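Long-range contacts in ATP-dependent helicase FUN30 (Saccharomyces cerevisiae S288c, PDB 5GN1), which remodels nucleosomes at the expense of ATP, serving heterochromatin organization and the resection of DNA ends at double-strand breaks: residues K247-K252 against N269-N274; L225-L230 against I254-L259. One frame throughout, in Å; residues are numbered along the deposited sequence. Where two conformers were deposited one is given.

Contact 1. Residues K247-K252 against N269-N274; sequences KFYEDK and NLVCAN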
loop_
_atom_site.group_PDB
_atom_site.type_symbol
_atom_site.label_atom_id
_atom_site.label_comp_id
_atom_site.label_asym_id
_atom_site.label_seq_id
_atom_site.Cartn_x
_atom_site.Cartn_y
_atom_site.Cartn_z
ATOM N N LYS A 247 24.023 4.547 -5.838
ATOM C CA LYS A 247 24.279 4.049 -4.502
ATOM C C LYS A 247 23.932 2.569 -4.361
ATOM O O LYS A 247 24.619 1.819 -3.668
ATOM C CB LYS A 247 23.480 4.872 -3.535
ATOM C CG LYS A 247 24.141 5.260 -2.250
ATOM C CD LYS A 247 23.379 6.444 -1.699
ATOM C CE LYS A 247 23.691 6.737 -0.242
ATOM N NZ LYS A 247 22.800 7.827 0.246
ATOM N N PHE A 248 22.861 2.156 -5.028
ATOM C CA PHE A 248 22.402 0.774 -4.968
ATOM C C PHE A 248 23.450 -0.168 -5.550
ATOM O O PHE A 248 23.695 -1.248 -5.013
ATOM C CB PHE A 248 21.077 0.616 -5.715
ATOM C CG PHE A 248 20.341 -0.650 -5.384
ATOM C CD1 PHE A 248 20.121 -1.015 -4.065
ATOM C CD2 PHE A 248 19.868 -1.476 -6.389
ATOM C CE1 PHE A 248 19.444 -2.179 -3.757
ATOM C CE2 PHE A 248 19.191 -2.643 -6.087
ATOM C CZ PHE A 248 18.978 -2.995 -4.768
ATOM N N TYR A 249 24.064 0.249 -6.652
ATOM C CA TYR A 249 25.090 -0.555 -7.309
ATOM C C TYR A 249 26.382 -0.595 -6.508
ATOM O O TYR A 249 27.069 -1.619 -6.491
ATOM C CB TYR A 249 25.381 -0.005 -8.707
ATOM C CG TYR A 249 24.455 -0.509 -9.779
ATOM C CD1 TYR A 249 24.734 -1.685 -10.462
ATOM C CD2 TYR A 249 23.298 0.193 -10.111
ATOM C CE1 TYR A 249 23.883 -2.151 -11.457
ATOM C CE2 TYR A 249 22.438 -0.263 -11.086
ATOM C CZ TYR A 249 22.733 -1.429 -11.767
ATOM O OH TYR A 249 21.873 -1.863 -12.764
ATOM N N GLU A 250 26.743 0.518 -5.865
ATOM C CA GLU A 250 28.078 0.662 -5.284
ATOM C C GLU A 250 28.167 0.043 -3.893
ATOM O O GLU A 250 29.213 -0.510 -3.524
ATOM C CB GLU A 250 28.458 2.152 -5.241
ATOM C CG GLU A 250 29.930 2.455 -4.917
ATOM C CD GLU A 250 30.219 2.473 -3.419
ATOM O OE1 GLU A 250 29.273 2.644 -2.615
ATOM O OE2 GLU A 250 31.394 2.301 -3.047
ATOM N N ASP A 251 27.078 0.093 -3.122
ATOM C CA ASP A 251 27.079 -0.296 -1.712
ATOM C C ASP A 251 26.494 -1.703 -1.569
ATOM O O ASP A 251 25.276 -1.891 -1.624
ATOM C CB ASP A 251 26.291 0.721 -0.896
ATOM C CG ASP A 251 26.603 0.647 0.603
ATOM O OD1 ASP A 251 26.946 -0.450 1.104
ATOM O OD2 ASP A 251 26.500 1.696 1.270
ATOM N N LYS A 252 27.364 -2.692 -1.351
ATOM C CA LYS A 252 26.922 -4.073 -1.185
ATOM C C LYS A 252 26.087 -4.270 0.074
ATOM O O LYS A 252 25.390 -5.287 0.196
ATOM C CB LYS A 252 28.132 -5.014 -1.148
ATOM C CG LYS A 252 28.851 -5.186 -2.477
ATOM C CD LYS A 252 27.990 -5.921 -3.493
ATOM C CE LYS A 252 28.742 -6.087 -4.806
ATOM N NZ LYS A 252 27.816 -6.206 -5.953
ATOM N N ASN A 269 17.647 0.821 -14.890
ATOM C CA ASN A 269 18.339 -0.459 -14.991
ATOM C C ASN A 269 18.849 -0.853 -13.608
ATOM O O ASN A 269 19.750 -0.205 -13.073
ATOM C CB ASN A 269 19.489 -0.354 -15.995
ATOM C CG ASN A 269 20.123 -1.694 -16.297
ATOM O OD1 ASN A 269 20.412 -2.469 -15.392
ATOM N ND2 ASN A 269 20.328 -1.980 -17.578
ATOM N N LEU A 270 18.301 -1.929 -13.044
ATOM C CA LEU A 270 18.630 -2.353 -11.682
ATOM C C LEU A 270 19.088 -3.805 -11.652
ATOM O O LEU A 270 18.680 -4.581 -10.783
ATOM C CB LEU A 270 17.431 -2.140 -10.738
ATOM C CG LEU A 270 17.024 -0.670 -10.588
ATOM C CD1 LEU A 270 15.685 -0.480 -9.878
ATOM C CD2 LEU A 270 18.124 0.072 -9.878
ATOM N N VAL A 271 19.999 -4.190 -12.559
ATOM C CA VAL A 271 20.388 -5.598 -12.661
ATOM C C VAL A 271 21.262 -6.053 -11.500
ATOM O O VAL A 271 21.590 -7.239 -11.404
ATOM C CB VAL A 271 21.094 -5.934 -13.993
ATOM C CG1 VAL A 271 20.139 -5.722 -15.172
ATOM C CG2 VAL A 271 22.376 -5.143 -14.164
ATOM N N CYS A 272 21.641 -5.144 -10.601
ATOM C CA CYS A 272 22.380 -5.614 -9.433
ATOM C C CYS A 272 21.489 -6.341 -8.429
ATOM O O CYS A 272 22.009 -6.898 -7.457
ATOM C CB CYS A 272 23.111 -4.455 -8.751
ATOM S SG CYS A 272 22.058 -3.066 -8.327
ATOM N N ALA A 273 20.171 -6.335 -8.625
ATOM C CA ALA A 273 19.256 -7.181 -7.869
ATOM C C ALA A 273 18.767 -8.310 -8.771
ATOM O O ALA A 273 18.556 -8.095 -9.964
ATOM C CB ALA A 273 18.055 -6.369 -7.368
ATOM N N ASN A 274 18.585 -9.516 -8.213
ATOM C CA ASN A 274 17.972 -10.603 -8.977
ATOM C C ASN A 274 16.726 -11.152 -8.291
ATOM O O ASN A 274 16.297 -12.272 -8.598
ATOM C CB ASN A 274 18.974 -11.732 -9.277
ATOM C CG ASN A 274 19.425 -12.486 -8.038
ATOM O OD1 ASN A 274 19.832 -11.892 -7.042
ATOM N ND2 ASN A 274 19.383 -13.818 -8.107
HETATM O O HOH W 1 24.508 -6.551 -6.033
#
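Tyr249 and Phe248, neighbours near the end of helix 241-250, receive the thiol of Cys272 in a double sulfur-aromatic contact, which joins this helix of the C-terminal RecA-like lobe to the loop between strands 256-260 and 275-278. SG stands over the centre of the Tyr249 ring, 3.6 Å from the centroid and 6° off the ring normal. Toward Phe248 it approaches obliquely, and its nearest atom there is CD2, 3.3 Å from SG. Chi1 of 54° places Cys272 SG between its own backbone N and carbonyl carbon. Separately, Cys272 CB rests on the Tyr249 ring, 3.6 Å from Tyr249 CE1. Beyond the sulfur, the Phe248 ring meets the methyl of Ala273 at its edge, and its CD2 touches CD2 of Leu270 at 4.2 Å, the two side chains crossing at about a right angle.

The phenol end of Tyr249 is held by backbone. Its OH donates to Asn269 O at 2.7 Å, reaching that oxygen from well above the carbonyl plane, and accepts from Val271 N at 3.0 Å across a bent N-H...O angle of 131°. The same N-H is shared with Asn269 OD1, to which it makes a weak bond within the loop. A type I turn from Leu270 to Ala273, closed by Ala273 N to Leu270 O, presents Cys272 to both rings. Farther out, Lys204 lies against Phe248 in a cation-pi contact and its NZ bonds to Phe248 O and Asp251 O, while Gln300 NE2 bonds to Ala273 O. At the margin a water donates to Cys272 O at 2.9 Å and weakly accepts from Lys252 NZ.

Contact 2. Residues L225-L230 against I254-L259; sequences LDYKFL and IPIFIL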
loop_
_atom_site.group_PDB
_atom_site.type_symbol
_atom_site.label_atom_id
_atom_site.label_comp_id
_atom_site.label_asym_id
_atom_site.label_seq_id
_atom_site.Cartn_x
_atom_site.Cartn_y
_atom_site.Cartn_z
ATOM N N LEU A 225 13.555 -4.006 10.874
ATOM C CA LEU A 225 14.199 -5.266 10.516
ATOM C C LEU A 225 15.698 -5.104 10.286
ATOM O O LEU A 225 16.372 -6.090 9.963
ATOM C CB LEU A 225 13.542 -5.866 9.261
ATOM C CG LEU A 225 12.099 -6.399 9.370
ATOM C CD1 LEU A 225 11.535 -6.753 7.990
ATOM C CD2 LEU A 225 12.000 -7.621 10.314
ATOM N N ASP A 226 16.206 -3.880 10.424
ATOM C CA ASP A 226 17.627 -3.566 10.315
ATOM C C ASP A 226 18.169 -3.823 8.907
ATOM O O ASP A 226 19.338 -4.178 8.738
ATOM C CB ASP A 226 18.441 -4.343 11.361
ATOM C CG ASP A 226 19.801 -3.720 11.621
ATOM O OD1 ASP A 226 19.921 -2.479 11.489
ATOM O OD2 ASP A 226 20.747 -4.475 11.949
ATOM N N TYR A 227 17.337 -3.633 7.884
ATOM C CA TYR A 227 17.774 -3.699 6.491
ATOM C C TYR A 227 17.887 -2.285 5.935
ATOM O O TYR A 227 16.892 -1.550 5.909
ATOM C CB TYR A 227 16.791 -4.497 5.633
ATOM C CG TYR A 227 16.599 -5.960 5.982
ATOM C CD1 TYR A 227 17.672 -6.796 6.249
ATOM C CD2 TYR A 227 15.323 -6.510 6.005
ATOM C CE1 TYR A 227 17.469 -8.152 6.552
ATOM C CE2 TYR A 227 15.117 -7.841 6.291
ATOM C CZ TYR A 227 16.187 -8.660 6.572
ATOM O OH TYR A 227 15.930 -9.988 6.868
ATOM N N LYS A 228 19.072 -1.917 5.456
ATOM C CA LYS A 228 19.210 -0.662 4.721
ATOM C C LYS A 228 18.435 -0.717 3.407
ATOM O O LYS A 228 18.306 -1.770 2.776
ATOM C CB LYS A 228 20.684 -0.347 4.424
ATOM C CG LYS A 228 21.575 -0.152 5.652
ATOM C CD LYS A 228 23.054 0.018 5.228
ATOM C CE LYS A 228 24.025 -0.139 6.401
ATOM N NZ LYS A 228 25.476 -0.143 5.957
ATOM N N PHE A 229 17.924 0.439 2.983
ATOM C CA PHE A 229 17.120 0.492 1.774
ATOM C C PHE A 229 17.280 1.858 1.122
ATOM O O PHE A 229 17.721 2.822 1.751
ATOM C CB PHE A 229 15.634 0.214 2.079
ATOM C CG PHE A 229 14.977 1.302 2.892
ATOM C CD1 PHE A 229 15.043 1.282 4.280
ATOM C CD2 PHE A 229 14.327 2.357 2.263
ATOM C CE1 PHE A 229 14.480 2.297 5.029
ATOM C CE2 PHE A 229 13.747 3.378 3.003
ATOM C CZ PHE A 229 13.832 3.355 4.386
ATOM N N LEU A 230 16.923 1.927 -0.158
ATOM C CA LEU A 230 16.738 3.171 -0.889
ATOM C C LEU A 230 15.339 3.176 -1.478
ATOM O O LEU A 230 14.678 2.130 -1.566
ATOM C CB LEU A 230 17.771 3.336 -2.013
ATOM C CG LEU A 230 19.235 3.351 -1.568
ATOM C CD1 LEU A 230 20.145 2.902 -2.719
ATOM C CD2 LEU A 230 19.637 4.741 -1.060
ATOM N N ILE A 254 23.538 -2.435 1.066
ATOM C CA ILE A 254 22.166 -1.946 0.929
ATOM C C ILE A 254 21.381 -2.996 0.157
ATOM O O ILE A 254 21.445 -3.029 -1.080
ATOM C CB ILE A 254 22.089 -0.590 0.214
ATOM C CG1 ILE A 254 22.979 0.447 0.895
ATOM C CG2 ILE A 254 20.643 -0.069 0.213
ATOM C CD1 ILE A 254 22.797 1.868 0.322
ATOM N N PRO A 255 20.627 -3.867 0.829
ATOM C CA PRO A 255 20.035 -5.002 0.113
ATOM C C PRO A 255 18.756 -4.670 -0.637
ATOM O O PRO A 255 18.365 -5.454 -1.514
ATOM C CB PRO A 255 19.779 -6.022 1.230
ATOM C CG PRO A 255 19.545 -5.149 2.461
ATOM C CD PRO A 255 20.518 -4.008 2.292
ATOM N N ILE A 256 18.102 -3.543 -0.342
ATOM C CA ILE A 256 16.705 -3.324 -0.726
ATOM C C ILE A 256 16.547 -1.988 -1.432
ATOM O O ILE A 256 17.040 -0.960 -0.952
ATOM C CB ILE A 256 15.760 -3.368 0.485
ATOM C CG1 ILE A 256 15.832 -4.726 1.165
ATOM C CG2 ILE A 256 14.310 -3.077 0.048
ATOM C CD1 ILE A 256 14.942 -4.811 2.379
ATOM N N PHE A 257 15.819 -2.004 -2.548
ATOM C CA PHE A 257 15.335 -0.814 -3.243
ATOM C C PHE A 257 13.813 -0.908 -3.272
ATOM O O PHE A 257 13.268 -1.882 -3.799
ATOM C CB PHE A 257 15.889 -0.756 -4.669
ATOM C CG PHE A 257 16.190 0.633 -5.162
ATOM C CD1 PHE A 257 15.360 1.689 -4.859
ATOM C CD2 PHE A 257 17.325 0.881 -5.925
ATOM C CE1 PHE A 257 15.652 2.978 -5.329
ATOM C CE2 PHE A 257 17.612 2.158 -6.390
ATOM C CZ PHE A 257 16.772 3.203 -6.084
ATOM N N ILE A 258 13.122 0.080 -2.692
ATOM C CA ILE A 258 11.664 0.108 -2.737
ATOM C C ILE A 258 11.233 1.158 -3.756
ATOM O O ILE A 258 11.800 2.258 -3.812
ATOM C CB ILE A 258 11.038 0.352 -1.345
ATOM C CG1 ILE A 258 11.261 1.787 -0.855
ATOM C CG2 ILE A 258 11.548 -0.675 -0.319
ATOM C CD1 ILE A 258 10.595 2.051 0.498
ATOM N N LEU A 259 10.260 0.797 -4.601
ATOM C CA LEU A 259 9.869 1.617 -5.745
ATOM C C LEU A 259 8.367 1.562 -5.942
ATOM O O LEU A 259 7.709 0.590 -5.553
ATOM C CB LEU A 259 10.505 1.151 -7.072
ATOM C CG LEU A 259 12.021 0.985 -7.166
ATOM C CD1 LEU A 259 12.378 -0.473 -7.047
ATOM C CD2 LEU A 259 12.523 1.553 -8.505
#
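Leu230 pairs in parallel beside Phe257, and Phe229 beside Ile256, with Leu230 using both its backbone polar atoms: its N donates to Ile256 O at 3.0 Å, and its O accepts from Ile258 N at 2.8 Å in a nearly straight bond (172°). Before the pairing starts, Lys228 O lies 3.2 Å from Pro255 CD.

On one face of the sheet, CB of Phe229 meets CB of Ile256 at 3.9 Å. Chi1 of 68° sets Phe229 CG between its own backbone N and carbonyl carbon, and CD2 of the Phe229 ring meets CD1 of Ile258, while CD1 of Ile256 reaches back to CB of Tyr227. On the other face, Leu230 CB sits over the Phe257 ring toward its rim in a CH-pi contact, 4.1 Å from the centroid, and Leu230 CG touches Ile254 CG2. Lys228 extends away to a salt bridge with Asp253.

The pair belongs to a right-handed beta-alpha-beta crossover through helix 241-250. Strand 229-232 is outermost in the sheet and 256-260 lies between it and 205-209; Leu222 of helix 212-224 covers Phe229, Ile256 and Ile258, and Ile198 of helix 185-200 covers Pro255 and Ile256.

In the fold
The two contacts illustrate how a RecA-like lobe builds outward from its sheet: contact 2 pairs the strands that helix 241-250 connects, and contact 1 fastens the end of that helix to the loop leaving the second strand. Their centres are about 11 Å apart and they meet at Phe248, whose ring stands edge-to-face with that of Phe257, Phe248 CG lying 3.4 Å from Phe257 CD2. Phe248 N also lies 3.6 Å from Leu230 CD1. Lys204, just before strand 205-209, serves both, bonding to Ile254 O as well as to the helix end. Both lie in the helicase C-terminal domain of this SNF2-family ATPase.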